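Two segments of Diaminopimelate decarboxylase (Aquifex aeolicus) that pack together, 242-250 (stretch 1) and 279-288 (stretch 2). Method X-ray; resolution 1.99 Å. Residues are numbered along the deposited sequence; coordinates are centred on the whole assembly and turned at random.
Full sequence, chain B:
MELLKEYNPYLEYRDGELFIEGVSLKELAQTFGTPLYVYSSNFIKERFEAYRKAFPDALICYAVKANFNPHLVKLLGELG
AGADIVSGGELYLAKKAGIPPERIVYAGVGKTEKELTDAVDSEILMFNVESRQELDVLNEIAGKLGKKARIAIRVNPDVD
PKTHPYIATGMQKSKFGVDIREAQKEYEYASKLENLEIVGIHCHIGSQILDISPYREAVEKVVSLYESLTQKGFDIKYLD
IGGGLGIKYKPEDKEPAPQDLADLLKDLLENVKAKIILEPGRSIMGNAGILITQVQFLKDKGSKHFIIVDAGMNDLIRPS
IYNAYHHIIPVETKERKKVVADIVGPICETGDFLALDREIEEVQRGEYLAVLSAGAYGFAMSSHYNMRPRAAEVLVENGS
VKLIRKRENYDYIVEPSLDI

Stretch 1 (242-250) GGGLGIKYK
Stretch 2 279-288: EPGRSIMGNA

Stretch 1 runs as an irregular, extended loop alongside stretch 2, which begins as a loop and turns into a short helix at Arg282; together they bury 524 Å². The register is set by Gly243 beside Glu279 (CA to CA 4.3 Å) and Ile247 beside Ser283 (CA to CA 5.8 Å), so both chains advance in the same direction.

Ile247 covers the most surface. Its backbone is extended (phi/psi -126/168), its CA-to-CB bond points toward stretch 2, and its side chain adopts p, t (64°, 168°). CG2 thereby lies 3.5 Å from both Arg282 O and Ser283 CA, while CD1 reaches Gly286 CA at 3.7 Å. An ideal CB on Gly286 would lie 2.3 Å from Ile247 CD1, a clash; the bare glycine leaves room for the methyl.

The CA-to-CB bond of Arg282 (phi/psi -53/-42; t, t, m, chi4 -92°) also points toward stretch 1. Its CD packs 3.9 Å from Ile247 CG1, and beyond it NH1 donates a hydrogen bond to Tyr249 OH (2.9 Å, 159°), an edge-to-edge approach near the planes of guanidinium and ring. Tyr249, with chi1 -79° and chi2 -72°, starts sideways but brings its hydroxyl nearer. One water accepts from Arg282 NE (3.0 Å) and donates to Leu245 O (2.9 Å); a second accepts from Ser283 N (3.0 Å) and donates to the same Leu245 O (2.9 Å), so one carbonyl links both residues through solvent.

At the ends, polar bonds fasten the chains. Glu279 N donates to Gly242 O (3.0 Å, 166°), followed by a CA-H...O contact from Gly243 CA to Glu279 O (3.5 Å); a CB on Gly243 would lie 2.3 Å from Glu279 O. Asn287, chi1 -86° and chi2 -49°, donates from ND2 to Lys248 O (3.1 Å, 167°).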

# COMPACT_ATOMS: atom_id res chain seq x y z
N GLY B 242 -3.39 -5.84 25.61
CA GLY B 242 -3.49 -5.64 24.16
C GLY B 242 -4.71 -4.88 23.71
O GLY B 242 -5.44 -4.28 24.52
N GLY B 243 -4.92 -4.90 22.39
CA GLY B 243 -6.10 -4.26 21.82
C GLY B 243 -6.95 -5.33 21.16
O GLY B 243 -7.05 -6.45 21.67
N GLY B 244 -7.56 -4.98 20.04
CA GLY B 244 -8.26 -5.97 19.22
C GLY B 244 -9.77 -5.98 19.28
O GLY B 244 -10.40 -6.73 18.53
N LEU B 245 -10.37 -5.19 20.18
CA LEU B 245 -11.84 -5.07 20.18
C LEU B 245 -12.32 -4.67 18.79
O LEU B 245 -11.78 -3.72 18.22
CB LEU B 245 -12.33 -4.06 21.21
CG LEU B 245 -12.79 -4.51 22.60
CD1 LEU B 245 -13.77 -3.46 23.13
CD2 LEU B 245 -13.47 -5.86 22.63
N GLY B 246 -13.30 -5.39 18.26
CA GLY B 246 -13.79 -5.13 16.91
C GLY B 246 -14.82 -4.02 16.81
O GLY B 246 -15.37 -3.57 17.83
N ILE B 247 -15.08 -3.58 15.59
CA ILE B 247 -16.02 -2.51 15.34
C ILE B 247 -17.05 -2.96 14.33
O ILE B 247 -16.88 -3.98 13.66
CB ILE B 247 -15.36 -1.20 14.82
CG1 ILE B 247 -14.71 -1.43 13.44
CG2 ILE B 247 -14.38 -0.63 15.83
CD1 ILE B 247 -14.29 -0.13 12.71
N LYS B 248 -18.11 -2.18 14.21
CA LYS B 248 -19.16 -2.47 13.25
C LYS B 248 -18.66 -2.13 11.85
O LYS B 248 -18.37 -0.98 11.55
CB LYS B 248 -20.43 -1.69 13.60
CG LYS B 248 -21.66 -2.03 12.70
CD LYS B 248 -22.74 -0.96 12.83
CE LYS B 248 -24.03 -1.39 12.12
NZ LYS B 248 -24.69 -2.50 12.87
N TYR B 249 -18.55 -3.15 11.00
CA TYR B 249 -18.31 -2.93 9.57
C TYR B 249 -19.56 -3.23 8.74
O TYR B 249 -19.95 -2.44 7.89
CB TYR B 249 -17.16 -3.80 9.07
CG TYR B 249 -15.77 -3.28 9.41
CD1 TYR B 249 -15.24 -2.16 8.76
CD2 TYR B 249 -14.98 -3.94 10.35
CE1 TYR B 249 -13.93 -1.68 9.06
CE2 TYR B 249 -13.68 -3.48 10.66
CZ TYR B 249 -13.18 -2.34 10.02
OH TYR B 249 -11.92 -1.87 10.32
N LYS B 250 -20.16 -4.39 8.99
CA LYS B 250 -21.35 -4.83 8.26
C LYS B 250 -22.63 -4.38 8.99
O LYS B 250 -22.63 -4.24 10.22
CB LYS B 250 -21.32 -6.36 8.09
CG LYS B 250 -20.22 -6.82 7.19
CD LYS B 250 -19.97 -8.30 7.37
CE LYS B 250 -19.09 -8.83 6.29
NZ LYS B 250 -18.92 -10.29 6.42
N GLU B 279 -4.49 -1.46 24.61
CA GLU B 279 -3.92 -0.87 23.39
C GLU B 279 -4.92 -0.71 22.22
O GLU B 279 -4.66 -1.20 21.12
CB GLU B 279 -2.73 -1.71 22.92
CG GLU B 279 -1.67 -1.93 24.01
CD GLU B 279 -0.59 -2.89 23.58
OE1 GLU B 279 -0.88 -3.88 22.87
OE2 GLU B 279 0.57 -2.67 23.99
N PRO B 280 -6.05 0.01 22.43
CA PRO B 280 -7.02 0.05 21.34
C PRO B 280 -6.55 0.91 20.16
O PRO B 280 -5.99 1.99 20.39
CB PRO B 280 -8.25 0.69 22.00
CG PRO B 280 -7.68 1.56 23.06
CD PRO B 280 -6.48 0.83 23.59
N GLY B 281 -6.79 0.44 18.94
CA GLY B 281 -6.55 1.27 17.74
C GLY B 281 -7.84 1.44 16.95
O GLY B 281 -8.47 2.51 16.98
N ARG B 282 -8.23 0.36 16.27
CA ARG B 282 -9.44 0.32 15.44
C ARG B 282 -10.72 0.76 16.19
O ARG B 282 -11.56 1.46 15.61
CB ARG B 282 -9.66 -1.10 14.92
CG ARG B 282 -10.63 -1.22 13.74
CD ARG B 282 -11.01 -2.69 13.49
NE ARG B 282 -9.83 -3.58 13.38
CZ ARG B 282 -9.21 -3.89 12.25
NH1 ARG B 282 -9.61 -3.39 11.07
NH2 ARG B 282 -8.16 -4.70 12.29
N SER B 283 -10.88 0.33 17.45
CA SER B 283 -12.10 0.66 18.21
C SER B 283 -12.22 2.14 18.58
O SER B 283 -13.30 2.60 18.99
CB SER B 283 -12.29 -0.22 19.46
OG SER B 283 -11.16 -0.18 20.30
N ILE B 284 -11.13 2.89 18.47
CA ILE B 284 -11.22 4.35 18.65
C ILE B 284 -11.34 5.05 17.30
O ILE B 284 -12.19 5.94 17.13
CB ILE B 284 -9.99 4.91 19.45
CG1 ILE B 284 -10.06 4.44 20.91
CG2 ILE B 284 -9.90 6.45 19.33
CD1 ILE B 284 -8.80 4.82 21.72
N MET B 285 -10.54 4.64 16.33
CA MET B 285 -10.43 5.37 15.06
C MET B 285 -11.34 4.91 13.92
O MET B 285 -11.71 5.70 13.06
CB MET B 285 -8.97 5.33 14.56
CG MET B 285 -8.03 6.28 15.30
SD MET B 285 -8.62 8.01 15.39
CE MET B 285 -8.93 8.37 13.68
N GLY B 286 -11.69 3.62 13.91
CA GLY B 286 -12.29 2.97 12.73
C GLY B 286 -13.52 3.68 12.20
O GLY B 286 -13.54 4.13 11.06
N ASN B 287 -14.54 3.81 13.05
CA ASN B 287 -15.78 4.48 12.62
C ASN B 287 -15.77 5.99 12.81
O ASN B 287 -16.75 6.68 12.52
CB ASN B 287 -17.01 3.84 13.26
CG ASN B 287 -17.50 2.65 12.48
OD1 ASN B 287 -17.67 2.73 11.26
ND2 ASN B 287 -17.75 1.54 13.17
N ALA B 288 -14.63 6.50 13.29
CA ALA B 288 -14.41 7.95 13.42
C ALA B 288 -14.21 8.61 12.07
O ALA B 288 -14.44 9.82 11.92
CB ALA B 288 -13.18 8.21 14.30
O HOH W 1 -9.92 -4.58 16.16
O HOH W 2 -9.54 -1.96 18.74